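Local coordinates for protein aspartate semialdehyde dehydrogenase (PDB 4WOJ) that probably catalyses the NADPH-dependent reductive dephosphorylation of L-aspartyl-4-phosphate to L-aspartate semialdehyde, a step on the way to lysine, methionine and threonine, at residues K31-I36 / Q55-L60; D123-A128 / K134-S139. One frame throughout, in Å; residues are numbered along the deposited sequence.

Interaction 1: residues K31-I36 / Q55-L60; sequences KDFDCI and QQYGAL
Phe33 and Tyr57 are the two residues that meet here, and they do so through the phenol oxygen. Tyr57 OH lies 3.3 Å from Phe33 CB and 3.6 Å from Phe33 CG, so the hydroxyl rests where the phenyl ring joins its methylene. The rings themselves are set obliquely, with planes at 37° and centroids 5.5 Å apart, an aromatic pair that is neither a parallel stack nor a T-shaped one. Behind the hydroxyl an apolar contact adds to this, Phe33 CB lying 4.2 Å from Tyr57 CZ.

Both side chains span a wide gap, since Phe33 CA and Tyr57 CA are 10.2 Å apart. In Tyr57 CG stands opposite the carbonyl carbon (chi1 -57°), which sends the phenol across to Phe33. One face of the phenol is packed by its own neighbour, Gln56, whose CG sits 3.5 Å above the ring plane, over its centre.

The backbones behind the rings are tight turns. A Schellman motif at Lys31 ends helix 18-30, and a type I turn from Lys31 to Asp34 follows, closed by Asp34 N to Lys31 O at 3.2 Å; Phe33 occupies the third position of that turn. Tyr57 closes a 3-10 segment. Beside Phe33, Asp32 is tied to the C-terminal helix 354-369 by a salt bridge to Arg362.

Within the NAD-binding domain, the Phe33 side chain also packs on Met24, Met27 and Ile28 of helix 18-30 and on Phe40 of strand 36-42, and its ring meets that of Phe53, while Pro38 of that strand touches both aromatic residues.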
loop_
_atom_site.group_PDB
_atom_site.type_symbol
_atom_site.label_atom_id
_atom_site.label_comp_id
_atom_site.label_asym_id
_atom_site.label_seq_id
_atom_site.Cartn_x
_atom_site.Cartn_y
_atom_site.Cartn_z
ATOM N N LYS B 31 30.563 9.264 16.317
ATOM C CA LYS B 31 31.870 9.962 16.420
ATOM C C LYS B 31 32.582 9.981 15.062
ATOM O O LYS B 31 33.808 9.898 14.989
ATOM C CB LYS B 31 32.786 9.285 17.443
ATOM C CG LYS B 31 32.145 8.882 18.755
ATOM C CD LYS B 31 33.004 7.822 19.431
ATOM C CE LYS B 31 32.967 7.897 20.952
ATOM N NZ LYS B 31 33.798 9.043 21.409
ATOM N N ASP B 32 31.814 10.101 13.990
ATOM C CA ASP B 32 32.397 10.139 12.649
ATOM C C ASP B 32 33.096 11.456 12.263
ATOM O O ASP B 32 33.794 11.501 11.266
ATOM C CB ASP B 32 31.350 9.766 11.608
ATOM C CG ASP B 32 31.024 8.284 11.617
ATOM O OD1 ASP B 32 31.870 7.444 12.004
ATOM O OD2 ASP B 32 29.897 7.959 11.225
ATOM N N PHE B 33 32.953 12.509 13.059
ATOM C CA PHE B 33 33.786 13.717 12.858
ATOM C C PHE B 33 35.201 13.607 13.440
ATOM O O PHE B 33 36.066 14.406 13.112
ATOM C CB PHE B 33 33.078 14.974 13.378
ATOM C CG PHE B 33 31.845 15.323 12.592
ATOM C CD1 PHE B 33 31.941 15.789 11.303
ATOM C CD2 PHE B 33 30.587 15.148 13.134
ATOM C CE1 PHE B 33 30.809 16.077 10.556
ATOM C CE2 PHE B 33 29.450 15.440 12.400
ATOM C CZ PHE B 33 29.558 15.909 11.102
ATOM N N ASP B 34 35.446 12.598 14.269
ATOM C CA ASP B 34 36.700 12.524 15.028
ATOM C C ASP B 34 37.989 12.718 14.231
ATOM O O ASP B 34 38.903 13.404 14.711
ATOM C CB ASP B 34 36.779 11.257 15.888
ATOM C CG ASP B 34 35.875 11.330 17.108
ATOM O OD1 ASP B 34 34.958 12.165 17.129
ATOM O OD2 ASP B 34 36.062 10.554 18.050
ATOM N N CYS B 35 38.083 12.157 13.035
ATOM C CA CYS B 35 39.384 12.154 12.335
ATOM C C CYS B 35 39.354 12.795 10.970
ATOM O O CYS B 35 40.007 12.335 10.036
ATOM C CB CYS B 35 39.906 10.729 12.224
ATOM S SG CYS B 35 40.101 9.990 13.846
ATOM N N ILE B 36 38.609 13.881 10.877
ATOM C CA ILE B 36 38.449 14.606 9.644
ATOM C C ILE B 36 38.340 16.083 9.948
ATOM O O ILE B 36 38.058 16.465 11.089
ATOM C CB ILE B 36 37.157 14.157 8.934
ATOM C CG1 ILE B 36 35.950 14.339 9.867
ATOM C CG2 ILE B 36 37.249 12.699 8.498
ATOM C CD1 ILE B 36 34.633 14.364 9.138
ATOM N N GLN B 55 28.975 24.901 14.228
ATOM C CA GLN B 55 29.707 26.054 14.762
ATOM C C GLN B 55 31.215 25.831 14.966
ATOM O O GLN B 55 32.036 26.713 14.644
ATOM C CB GLN B 55 29.074 26.492 16.089
ATOM C CG GLN B 55 29.949 27.424 16.897
ATOM C CD GLN B 55 29.146 28.348 17.791
ATOM O OE1 GLN B 55 28.007 28.047 18.179
ATOM N NE2 GLN B 55 29.737 29.480 18.124
ATOM N N GLN B 56 31.571 24.656 15.490
ATOM C CA GLN B 56 32.963 24.360 15.867
ATOM C C GLN B 56 33.910 24.161 14.675
ATOM O O GLN B 56 35.123 24.069 14.838
ATOM C CB GLN B 56 33.016 23.160 16.830
ATOM C CG GLN B 56 33.135 21.790 16.183
ATOM C CD GLN B 56 33.121 20.671 17.201
ATOM O OE1 GLN B 56 32.120 20.017 17.401
ATOM N NE2 GLN B 56 34.248 20.453 17.848
ATOM N N TYR B 57 33.352 24.077 13.477
ATOM C CA TYR B 57 34.146 23.868 12.269
ATOM C C TYR B 57 34.301 25.172 11.502
ATOM O O TYR B 57 35.012 25.234 10.500
ATOM C CB TYR B 57 33.527 22.758 11.428
ATOM C CG TYR B 57 33.409 21.485 12.234
ATOM C CD1 TYR B 57 34.542 20.817 12.669
ATOM C CD2 TYR B 57 32.178 20.979 12.603
ATOM C CE1 TYR B 57 34.458 19.654 13.433
ATOM C CE2 TYR B 57 32.076 19.820 13.362
ATOM C CZ TYR B 57 33.220 19.165 13.783
ATOM O OH TYR B 57 33.119 18.033 14.553
ATOM N N GLY B 58 33.643 26.215 11.996
ATOM C CA GLY B 58 33.821 27.561 11.471
ATOM C C GLY B 58 32.681 28.072 10.618
ATOM O O GLY B 58 31.518 27.757 10.843
ATOM N N ALA B 59 33.037 28.893 9.644
ATOM C CA ALA B 59 32.068 29.594 8.813
ATOM C C ALA B 59 31.594 28.747 7.651
ATOM O O ALA B 59 32.333 27.906 7.133
ATOM C CB ALA B 59 32.680 30.865 8.280
ATOM N N LEU B 60 30.366 29.010 7.222
ATOM C CA LEU B 60 29.806 28.317 6.065
ATOM C C LEU B 60 30.454 28.826 4.804
ATOM O O LEU B 60 30.490 30.023 4.570
ATOM C CB LEU B 60 28.299 28.516 5.965
ATOM C CG LEU B 60 27.503 28.011 7.156
ATOM C CD1 LEU B 60 26.055 28.432 7.006
ATOM C CD2 LEU B 60 27.657 26.503 7.282
#

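Interaction 2: residues D123-A128 / K134-S139; sequences DQIINA and KDFIGS
Phe136, on strand 135-138, has more of its surface buried by this contact than any other residue, and it meets helix 118-130 through the CD2, CE2 and CZ carbons of its ring. The atom that does most is CE2: Ile125 CG2 is 3.8 Å from Phe136 CE2, and Ala128 CB is 3.9 Å from the same carbon. The two methyls spread along neighbouring ring atoms, Ile125 CG2 also lying 4.1 Å from Phe136 CD2 and Ala128 CB 4.0 Å from Phe136 CZ. Both approach obliquely to the ring.

Ile125 and Ala128 are three residues apart, so one turn of helix brings both methyls to the phenyl group. In Ile125 it is the gamma methyl CG2 that points away from the backbone N, with CG1 beside that N (chi1 -72°); CG2 is thereby the branch that meets the ring, and the side chain has Val364 and Ile367 of helix 354-369 as further neighbours. Ala128 aims its CB toward the strand and also touches Thr114. Phe136 is packed in addition against Phe99, Val116 and Ile368.

This is the helix-on-sheet packing of a beta-alpha-beta crossover, strand 113-116, helix 118-130 and strand 135-138, in the Rossmann-type domain. All three touching residues are buried and every atom pair between them is carbon to carbon, implying that the helix is held on the sheet here by hydrophobic burial and shape rather than by directed polar bonds.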
loop_
_atom_site.group_PDB
_atom_site.type_symbol
_atom_site.label_atom_id
_atom_site.label_comp_id
_atom_site.label_asym_id
_atom_site.label_seq_id
_atom_site.Cartn_x
_atom_site.Cartn_y
_atom_site.Cartn_z
ATOM N N ASP B 123 33.114 -5.425 -0.602
ATOM C CA ASP B 123 34.313 -5.887 -1.363
ATOM C C ASP B 123 34.552 -5.116 -2.664
ATOM O O ASP B 123 35.681 -4.933 -3.107
ATOM C CB ASP B 123 34.296 -7.386 -1.629
ATOM C CG ASP B 123 32.912 -7.939 -2.015
ATOM O OD1 ASP B 123 32.011 -7.226 -2.522
ATOM O OD2 ASP B 123 32.731 -9.151 -1.777
ATOM N N GLN B 124 33.487 -4.563 -3.196
ATOM C CA GLN B 124 33.549 -3.866 -4.460
ATOM C C GLN B 124 33.856 -2.441 -4.273
ATOM O O GLN B 124 34.471 -1.846 -5.142
ATOM C CB GLN B 124 32.216 -3.904 -5.182
ATOM C CG GLN B 124 31.775 -5.291 -5.681
ATOM C CD GLN B 124 30.470 -5.164 -6.452
ATOM O OE1 GLN B 124 30.353 -4.346 -7.418
ATOM N NE2 GLN B 124 29.447 -5.921 -6.003
ATOM N N ILE B 125 33.356 -1.846 -3.190
ATOM C CA ILE B 125 33.683 -0.461 -2.906
ATOM C C ILE B 125 35.202 -0.403 -2.775
ATOM O O ILE B 125 35.865 0.447 -3.344
ATOM C CB ILE B 125 32.962 0.057 -1.638
ATOM C CG1 ILE B 125 31.473 0.244 -1.914
ATOM C CG2 ILE B 125 33.497 1.398 -1.205
ATOM C CD1 ILE B 125 30.587 -0.149 -0.761
ATOM N N ILE B 126 35.745 -1.336 -2.032
ATOM C CA ILE B 126 37.170 -1.368 -1.798
ATOM C C ILE B 126 37.935 -1.523 -3.097
ATOM O O ILE B 126 38.946 -0.863 -3.306
ATOM C CB ILE B 126 37.531 -2.480 -0.806
ATOM C CG1 ILE B 126 37.309 -1.949 0.605
ATOM C CG2 ILE B 126 38.982 -2.877 -0.935
ATOM C CD1 ILE B 126 37.318 -3.045 1.651
ATOM N N ASN B 127 37.452 -2.389 -3.967
ATOM C CA ASN B 127 38.100 -2.612 -5.255
ATOM C C ASN B 127 38.079 -1.356 -6.128
ATOM O O ASN B 127 38.992 -1.112 -6.905
ATOM C CB ASN B 127 37.390 -3.724 -6.004
ATOM C CG ASN B 127 38.180 -4.213 -7.182
ATOM O OD1 ASN B 127 39.397 -4.082 -7.229
ATOM N ND2 ASN B 127 37.494 -4.773 -8.147
ATOM N N ALA B 128 37.023 -0.570 -5.982
ATOM C CA ALA B 128 36.831 0.632 -6.770
ATOM C C ALA B 128 37.768 1.743 -6.306
ATOM O O ALA B 128 38.432 2.405 -7.119
ATOM C CB ALA B 128 35.365 1.094 -6.687
ATOM N N LYS B 134 36.491 7.320 -8.025
ATOM C CA LYS B 134 36.224 8.422 -7.109
ATOM C C LYS B 134 34.746 8.753 -6.870
ATOM O O LYS B 134 34.433 9.673 -6.071
ATOM C CB LYS B 134 36.941 9.697 -7.600
ATOM C CG LYS B 134 38.383 9.506 -8.020
ATOM C CD LYS B 134 39.317 9.379 -6.833
ATOM C CE LYS B 134 40.544 8.547 -7.171
ATOM N NZ LYS B 134 41.196 7.980 -5.965
ATOM N N ASP B 135 33.836 8.075 -7.566
ATOM C CA ASP B 135 32.400 8.410 -7.474
ATOM C C ASP B 135 31.560 7.298 -6.856
ATOM O O ASP B 135 31.421 6.205 -7.407
ATOM C CB ASP B 135 31.825 8.761 -8.850
ATOM C CG ASP B 135 32.284 10.128 -9.349
ATOM O OD1 ASP B 135 32.477 11.051 -8.502
ATOM O OD2 ASP B 135 32.425 10.297 -10.590
ATOM N N PHE B 136 30.973 7.619 -5.710
ATOM C CA PHE B 136 30.262 6.650 -4.889
ATOM C C PHE B 136 28.890 7.173 -4.544
ATOM O O PHE B 136 28.742 8.151 -3.802
ATOM C CB PHE B 136 31.079 6.329 -3.646
ATOM C CG PHE B 136 32.399 5.662 -3.958
ATOM C CD1 PHE B 136 33.485 6.420 -4.342
ATOM C CD2 PHE B 136 32.531 4.301 -3.923
ATOM C CE1 PHE B 136 34.682 5.835 -4.670
ATOM C CE2 PHE B 136 33.732 3.694 -4.243
ATOM C CZ PHE B 136 34.813 4.465 -4.625
ATOM N N ILE B 137 27.883 6.510 -5.101
ATOM C CA ILE B 137 26.519 7.013 -5.118
ATOM C C ILE B 137 25.560 6.075 -4.381
ATOM O O ILE B 137 25.622 4.854 -4.545
ATOM C CB ILE B 137 26.001 7.172 -6.539
ATOM C CG1 ILE B 137 27.101 7.651 -7.489
ATOM C CG2 ILE B 137 24.855 8.144 -6.549
ATOM C CD1 ILE B 137 27.727 8.991 -7.131
ATOM N N GLY B 138 24.706 6.659 -3.543
ATOM C CA GLY B 138 23.698 5.902 -2.802
ATOM C C GLY B 138 22.614 5.497 -3.770
ATOM O O GLY B 138 22.301 6.256 -4.708
ATOM N N SER B 139 22.062 4.298 -3.583
ATOM C CA SER B 139 21.024 3.787 -4.491
ATOM C C SER B 139 19.689 4.329 -4.057
ATOM O O SER B 139 19.585 5.009 -3.029
ATOM C CB SER B 139 20.980 2.262 -4.535
ATOM O OG SER B 139 20.669 1.708 -3.256
#

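How the interactions relate
Interaction 1 closes along the chain before interaction 2 opens, and the two do not touch: their centres are 24 Å apart and their nearest atoms about 14 Å. They lie at different places around one seven-stranded parallel sheet. Interaction 1 joins loops flanking strand 36-42, next to the end strand 61-62, whereas interaction 2 lies on strand 135-138, beside the other end strand, 113-116. The C-terminal helix 354-369 is common to both surroundings, reaching the first by a salt bridge beside it and the second by apolar side chains. The last helix of the chain thus returns to the nucleotide-binding domain and contacts well-separated parts of that domain.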